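Local structure of HD domain protein (Enterococcus faecalis, 4LRL) at residues Q53-Q65 with E165-A177. The protein probably hydrolyses deoxyribonucleoside triphosphates as an HD-domain phosphohydrolase, and is switched on or off by nucleotides bound at allosteric sites. Sequence-based numbering, arbitrary orientation.
Sequences QVILDLINSAEVQ and ETEVYQILNRVSA. With DGT (2'-deoxyguanosine-5'-triphosphate), chain O.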
loop_
_atom_site.group_PDB
_atom_site.type_symbol
_atom_site.label_atom_id
_atom_site.label_comp_id
_atom_site.label_asym_id
_atom_site.label_seq_id
_atom_site.Cartn_x
_atom_site.Cartn_y
_atom_site.Cartn_z
ATOM N N GLN C 53 33.931 -0.141 -6.111
ATOM C CA GLN C 53 34.295 -0.622 -7.443
ATOM C C GLN C 53 34.187 -2.151 -7.541
ATOM O O GLN C 53 33.747 -2.683 -8.556
ATOM C CB GLN C 53 35.716 -0.156 -7.799
ATOM C CG GLN C 53 36.130 -0.393 -9.245
ATOM C CD GLN C 53 35.289 0.404 -10.240
ATOM O OE1 GLN C 53 35.375 1.631 -10.305
ATOM N NE2 GLN C 53 34.481 -0.299 -11.029
ATOM N N VAL C 54 34.583 -2.850 -6.483
ATOM C CA VAL C 54 34.516 -4.307 -6.446
ATOM C C VAL C 54 33.073 -4.800 -6.645
ATOM O O VAL C 54 32.832 -5.739 -7.408
ATOM C CB VAL C 54 35.102 -4.865 -5.122
ATOM C CG1 VAL C 54 34.806 -6.352 -4.965
ATOM C CG2 VAL C 54 36.598 -4.613 -5.058
ATOM N N ILE C 55 32.128 -4.149 -5.962
ATOM C CA ILE C 55 30.718 -4.509 -6.032
ATOM C C ILE C 55 30.155 -4.224 -7.427
ATOM O O ILE C 55 29.472 -5.074 -7.999
ATOM C CB ILE C 55 29.887 -3.788 -4.932
ATOM C CG1 ILE C 55 30.414 -4.138 -3.530
ATOM C CG2 ILE C 55 28.386 -4.091 -5.081
ATOM C CD1 ILE C 55 30.404 -5.628 -3.170
ATOM N N LEU C 56 30.460 -3.047 -7.977
ATOM C CA LEU C 56 30.003 -2.704 -9.317
ATOM C C LEU C 56 30.511 -3.716 -10.344
ATOM O O LEU C 56 29.751 -4.172 -11.208
ATOM C CB LEU C 56 30.420 -1.286 -9.708
ATOM C CG LEU C 56 29.952 -0.847 -11.106
ATOM C CD1 LEU C 56 28.434 -0.815 -11.201
ATOM C CD2 LEU C 56 30.540 0.484 -11.502
ATOM N N ASP C 57 31.793 -4.068 -10.227
ATOM C CA ASP C 57 32.408 -5.058 -11.112
ATOM C C ASP C 57 31.764 -6.438 -10.968
ATOM O O ASP C 57 31.566 -7.142 -11.962
ATOM C CB ASP C 57 33.915 -5.162 -10.860
ATOM C CG ASP C 57 34.681 -3.947 -11.345
ATOM O OD1 ASP C 57 34.135 -3.152 -12.141
ATOM O OD2 ASP C 57 35.846 -3.797 -10.931
ATOM N N LEU C 58 31.443 -6.825 -9.737
ATOM C CA LEU C 58 30.801 -8.118 -9.511
ATOM C C LEU C 58 29.418 -8.157 -10.150
ATOM O O LEU C 58 29.070 -9.142 -10.805
ATOM C CB LEU C 58 30.738 -8.466 -8.022
ATOM C CG LEU C 58 32.044 -8.951 -7.371
ATOM C CD1 LEU C 58 31.856 -9.092 -5.862
ATOM C CD2 LEU C 58 32.557 -10.265 -7.971
ATOM N N ILE C 59 28.650 -7.077 -9.977
ATOM C CA ILE C 59 27.325 -6.947 -10.582
ATOM C C ILE C 59 27.415 -7.058 -12.094
ATOM O O ILE C 59 26.607 -7.724 -12.724
ATOM C CB ILE C 59 26.652 -5.600 -10.188
ATOM C CG1 ILE C 59 26.297 -5.617 -8.695
ATOM C CG2 ILE C 59 25.423 -5.312 -11.078
ATOM C CD1 ILE C 59 25.856 -4.290 -8.128
ATOM N N ASN C 60 28.428 -6.409 -12.657
ATOM C CA ASN C 60 28.637 -6.366 -14.092
ATOM C C ASN C 60 29.224 -7.648 -14.676
ATOM O O ASN C 60 29.228 -7.817 -15.900
ATOM C CB ASN C 60 29.514 -5.163 -14.459
ATOM C CG ASN C 60 28.738 -3.859 -14.476
ATOM O OD1 ASN C 60 27.505 -3.849 -14.557
ATOM N ND2 ASN C 60 29.461 -2.744 -14.414
ATOM N N SER C 61 29.710 -8.537 -13.803
ATOM C CA SER C 61 30.395 -9.767 -14.223
ATOM C C SER C 61 29.448 -10.768 -14.900
ATOM O O SER C 61 28.249 -10.766 -14.627
ATOM C CB SER C 61 31.085 -10.435 -13.028
ATOM O OG SER C 61 30.155 -11.180 -12.259
ATOM N N ALA C 62 30.006 -11.628 -15.757
ATOM C CA ALA C 62 29.231 -12.562 -16.582
ATOM C C ALA C 62 28.344 -13.513 -15.785
ATOM O O ALA C 62 27.214 -13.792 -16.182
ATOM C CB ALA C 62 30.164 -13.360 -17.490
ATOM N N GLU C 63 28.868 -13.998 -14.662
ATOM C CA GLU C 63 28.206 -15.005 -13.849
ATOM C C GLU C 63 27.033 -14.437 -13.044
ATOM O O GLU C 63 26.088 -15.157 -12.735
ATOM C CB GLU C 63 29.215 -15.675 -12.912
ATOM C CG GLU C 63 30.291 -16.504 -13.609
ATOM C CD GLU C 63 31.433 -15.659 -14.163
ATOM O OE1 GLU C 63 31.572 -14.489 -13.736
ATOM O OE2 GLU C 63 32.192 -16.167 -15.024
ATOM N N VAL C 64 27.106 -13.155 -12.692
ATOM C CA VAL C 64 26.016 -12.485 -11.995
ATOM C C VAL C 64 24.942 -12.065 -13.007
ATOM O O VAL C 64 23.755 -12.199 -12.736
ATOM C CB VAL C 64 26.517 -11.281 -11.161
ATOM C CG1 VAL C 64 25.355 -10.487 -10.561
ATOM C CG2 VAL C 64 27.432 -11.760 -10.035
ATOM N N GLN C 65 25.368 -11.590 -14.173
ATOM C CA GLN C 65 24.447 -11.136 -15.208
ATOM C C GLN C 65 23.473 -12.213 -15.681
ATOM O O GLN C 65 22.330 -11.903 -16.031
ATOM C CB GLN C 65 25.206 -10.577 -16.414
ATOM C CG GLN C 65 25.842 -9.221 -16.155
ATOM C CD GLN C 65 24.827 -8.134 -15.836
ATOM O OE1 GLN C 65 23.865 -7.929 -16.575
ATOM N NE2 GLN C 65 25.057 -7.416 -14.743
ATOM N N GLU C 165 38.683 -19.607 -14.110
ATOM C CA GLU C 165 38.014 -19.434 -15.395
ATOM C C GLU C 165 36.882 -18.397 -15.388
ATOM O O GLU C 165 36.432 -17.975 -16.455
ATOM C CB GLU C 165 37.480 -20.772 -15.903
ATOM C CG GLU C 165 36.371 -21.364 -15.051
ATOM C CD GLU C 165 36.195 -22.837 -15.293
ATOM O OE1 GLU C 165 35.354 -23.193 -16.146
ATOM O OE2 GLU C 165 36.910 -23.638 -14.651
ATOM N N THR C 166 36.412 -18.002 -14.200
ATOM C CA THR C 166 35.321 -17.024 -14.097
ATOM C C THR C 166 35.779 -15.570 -13.971
ATOM O O THR C 166 36.863 -15.274 -13.473
ATOM C CB THR C 166 34.319 -17.347 -12.953
ATOM O OG1 THR C 166 34.958 -17.213 -11.671
ATOM C CG2 THR C 166 33.719 -18.754 -13.127
ATOM N N GLU C 167 34.917 -14.678 -14.442
ATOM C CA GLU C 167 35.045 -13.240 -14.264
ATOM C C GLU C 167 34.972 -12.875 -12.777
ATOM O O GLU C 167 35.695 -11.980 -12.324
ATOM C CB GLU C 167 33.917 -12.553 -15.035
ATOM C CG GLU C 167 34.148 -11.104 -15.421
ATOM C CD GLU C 167 33.254 -10.681 -16.584
ATOM O OE1 GLU C 167 33.178 -11.421 -17.597
ATOM O OE2 GLU C 167 32.631 -9.600 -16.487
ATOM N N VAL C 168 34.118 -13.580 -12.028
ATOM C CA VAL C 168 33.910 -13.324 -10.595
ATOM C C VAL C 168 35.169 -13.567 -9.769
ATOM O O VAL C 168 35.503 -12.770 -8.883
ATOM C CB VAL C 168 32.724 -14.148 -10.022
ATOM C CG1 VAL C 168 32.805 -14.267 -8.501
ATOM C CG2 VAL C 168 31.395 -13.528 -10.438
ATOM N N TYR C 169 35.867 -14.661 -10.075
ATOM C CA TYR C 169 37.140 -14.964 -9.435
ATOM C C TYR C 169 38.151 -13.852 -9.690
ATOM O O TYR C 169 38.784 -13.358 -8.751
ATOM C CB TYR C 169 37.709 -16.293 -9.951
ATOM C CG TYR C 169 39.094 -16.610 -9.418
ATOM C CD1 TYR C 169 39.260 -17.358 -8.252
ATOM C CD2 TYR C 169 40.240 -16.155 -10.079
ATOM C CE1 TYR C 169 40.524 -17.648 -7.754
ATOM C CE2 TYR C 169 41.519 -16.445 -9.592
ATOM C CZ TYR C 169 41.651 -17.188 -8.427
ATOM O OH TYR C 169 42.902 -17.476 -7.933
ATOM N N GLN C 170 38.301 -13.476 -10.963
ATOM C CA GLN C 170 39.318 -12.505 -11.374
ATOM C C GLN C 170 39.141 -11.145 -10.707
ATOM O O GLN C 170 40.092 -10.377 -10.591
ATOM C CB GLN C 170 39.351 -12.360 -12.896
ATOM C CG GLN C 170 39.797 -13.616 -13.648
ATOM C CD GLN C 170 41.214 -14.055 -13.299
ATOM O OE1 GLN C 170 42.015 -13.271 -12.783
ATOM N NE2 GLN C 170 41.533 -15.318 -13.588
ATOM N N ILE C 171 37.914 -10.865 -10.274
ATOM C CA ILE C 171 37.595 -9.660 -9.519
ATOM C C ILE C 171 37.985 -9.839 -8.044
ATOM O O ILE C 171 38.655 -8.989 -7.453
ATOM C CB ILE C 171 36.094 -9.309 -9.663
ATOM C CG1 ILE C 171 35.802 -8.868 -11.106
ATOM C CG2 ILE C 171 35.671 -8.226 -8.651
ATOM C CD1 ILE C 171 34.348 -9.035 -11.536
ATOM N N LEU C 172 37.566 -10.958 -7.469
ATOM C CA LEU C 172 37.810 -11.251 -6.073
ATOM C C LEU C 172 39.294 -11.461 -5.764
ATOM O O LEU C 172 39.802 -10.959 -4.766
ATOM C CB LEU C 172 36.978 -12.462 -5.636
ATOM C CG LEU C 172 35.448 -12.317 -5.665
ATOM C CD1 LEU C 172 34.799 -13.647 -5.321
ATOM C CD2 LEU C 172 34.925 -11.206 -4.740
ATOM N N ASN C 173 39.979 -12.198 -6.631
ATOM C CA ASN C 173 41.408 -12.467 -6.478
ATOM C C ASN C 173 42.243 -11.200 -6.692
ATOM O O ASN C 173 43.337 -11.072 -6.159
ATOM C CB ASN C 173 41.826 -13.582 -7.438
ATOM C CG ASN C 173 43.309 -13.875 -7.398
ATOM O OD1 ASN C 173 43.817 -14.499 -6.464
ATOM N ND2 ASN C 173 44.010 -13.441 -8.432
ATOM N N ARG C 174 41.698 -10.264 -7.462
ATOM C CA ARG C 174 42.275 -8.940 -7.621
ATOM C C ARG C 174 42.154 -8.124 -6.327
ATOM O O ARG C 174 42.970 -7.234 -6.085
ATOM C CB ARG C 174 41.603 -8.216 -8.789
ATOM C CG ARG C 174 42.270 -6.933 -9.231
ATOM C CD ARG C 174 41.445 -6.252 -10.303
ATOM N NE ARG C 174 41.791 -4.838 -10.440
ATOM C CZ ARG C 174 41.111 -3.971 -11.189
ATOM N NH1 ARG C 174 40.046 -4.369 -11.876
ATOM N NH2 ARG C 174 41.499 -2.704 -11.252
ATOM N N VAL C 175 41.156 -8.425 -5.495
ATOM C CA VAL C 175 41.086 -7.821 -4.156
ATOM C C VAL C 175 42.335 -8.224 -3.372
ATOM O O VAL C 175 43.087 -7.371 -2.893
ATOM C CB VAL C 175 39.815 -8.246 -3.369
ATOM C CG1 VAL C 175 39.847 -7.685 -1.944
ATOM C CG2 VAL C 175 38.539 -7.812 -4.093
ATOM N N SER C 176 42.535 -9.535 -3.250
ATOM C CA SER C 176 43.769 -10.126 -2.735
ATOM C C SER C 176 43.745 -11.629 -3.021
ATOM O O SER C 176 42.667 -12.226 -3.155
ATOM C CB SER C 176 43.941 -9.861 -1.236
ATOM O OG SER C 176 42.906 -10.452 -0.474
ATOM N N ALA C 177 44.932 -12.227 -3.115
ATOM C CA ALA C 177 45.081 -13.653 -3.445
ATOM C C ALA C 177 44.133 -14.590 -2.678
ATOM O O ALA C 177 43.568 -15.516 -3.259
ATOM C CB ALA C 177 46.539 -14.091 -3.261
HETATM P PG DGT O . 28.629 4.425 -16.341
HETATM O O1G DGT O . 29.854 4.226 -17.211
HETATM O O2G DGT O . 28.476 3.419 -15.223
HETATM O O3G DGT O . 28.428 5.870 -15.925
HETATM O O3B DGT O . 27.407 4.075 -17.335
HETATM P PB DGT O . 25.919 4.636 -17.072
HETATM O O1B DGT O . 25.772 5.001 -15.618
HETATM O O2B DGT O . 25.615 5.669 -18.134
HETATM O O3A DGT O . 25.009 3.344 -17.423
HETATM P PA DGT O . 25.073 1.937 -16.642
HETATM O O1A DGT O . 26.004 1.995 -15.471
HETATM O O2A DGT O . 25.261 0.840 -17.659
HETATM O "O5'" DGT O . 23.571 1.833 -16.071
HETATM C "C5'" DGT O . 22.927 2.973 -15.498
HETATM C "C4'" DGT O . 21.570 2.586 -14.923
HETATM O "O4'" DGT O . 21.316 1.198 -15.130
HETATM C "C3'" DGT O . 21.531 2.819 -13.420
HETATM O "O3'" DGT O . 20.347 3.566 -13.091
HETATM C "C2'" DGT O . 21.486 1.438 -12.788
HETATM C "C1'" DGT O . 20.883 0.600 -13.906
HETATM N N9 DGT O . 21.255 -0.839 -13.888
HETATM C C8 DGT O . 20.383 -1.849 -13.736
HETATM N N7 DGT O . 21.000 -3.053 -13.780
HETATM C C5 DGT O . 22.303 -2.813 -13.968
HETATM C C6 DGT O . 23.514 -3.644 -14.105
HETATM O O6 DGT O . 23.424 -4.890 -14.058
HETATM N N1 DGT O . 24.684 -3.015 -14.285
HETATM C C2 DGT O . 24.789 -1.668 -14.345
HETATM N N2 DGT O . 26.005 -1.108 -14.528
HETATM N N3 DGT O . 23.712 -0.844 -14.228
HETATM C C4 DGT O . 22.469 -1.354 -14.038
HETATM O O HOH W 1 32.901 -7.261 -14.200
#
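E63 reaches across to the start of helix 167-175, and its side chain is worth following outward. CB lies against V168 CG2, 3.9 Å away, and CG passes the methyl of T166. A turn about the CB-CG bond (chi2 81°) then swings the carboxylate onto the first turn of the helix. OE2 accepts from E167 N at 3.2 Å on its syn side, somewhat out of the carboxylate plane, while OE1 is met from above that plane by V168 N, a more bent bond (136°). T166 caps the same turn, its OG1 accepting from Y169 N and also hydrogen-bonded to I160 O, so first-turn amides are held by two side chains, and the helix end probably favours the charge on E63.

E167 runs back the other way, almost fully extended (chi2 159°), and lays its carboxylate beside S61 and A62; a water links E167 OE2 to D57 O. Beyond this polar end, helices 53-60 and 167-175 pack antiparallel, axes 9.5 Å apart. I171 puts CG2 against L58 CD2 (3.8 Å) and CD1 over the backbone of D57, L58 CD1 meets L172 CD2, and V54 closes the row on V175 CG2.

On the far side of 53-65, N60 OD1 accepts from both N1 and N2 of the dGTP guanine, and Q65 NE2 donates to O6. The contact thus backs a guanine-reading nucleotide site with an antiparallel helix pair, in which helix 167-175 is part of the HD-domain fold.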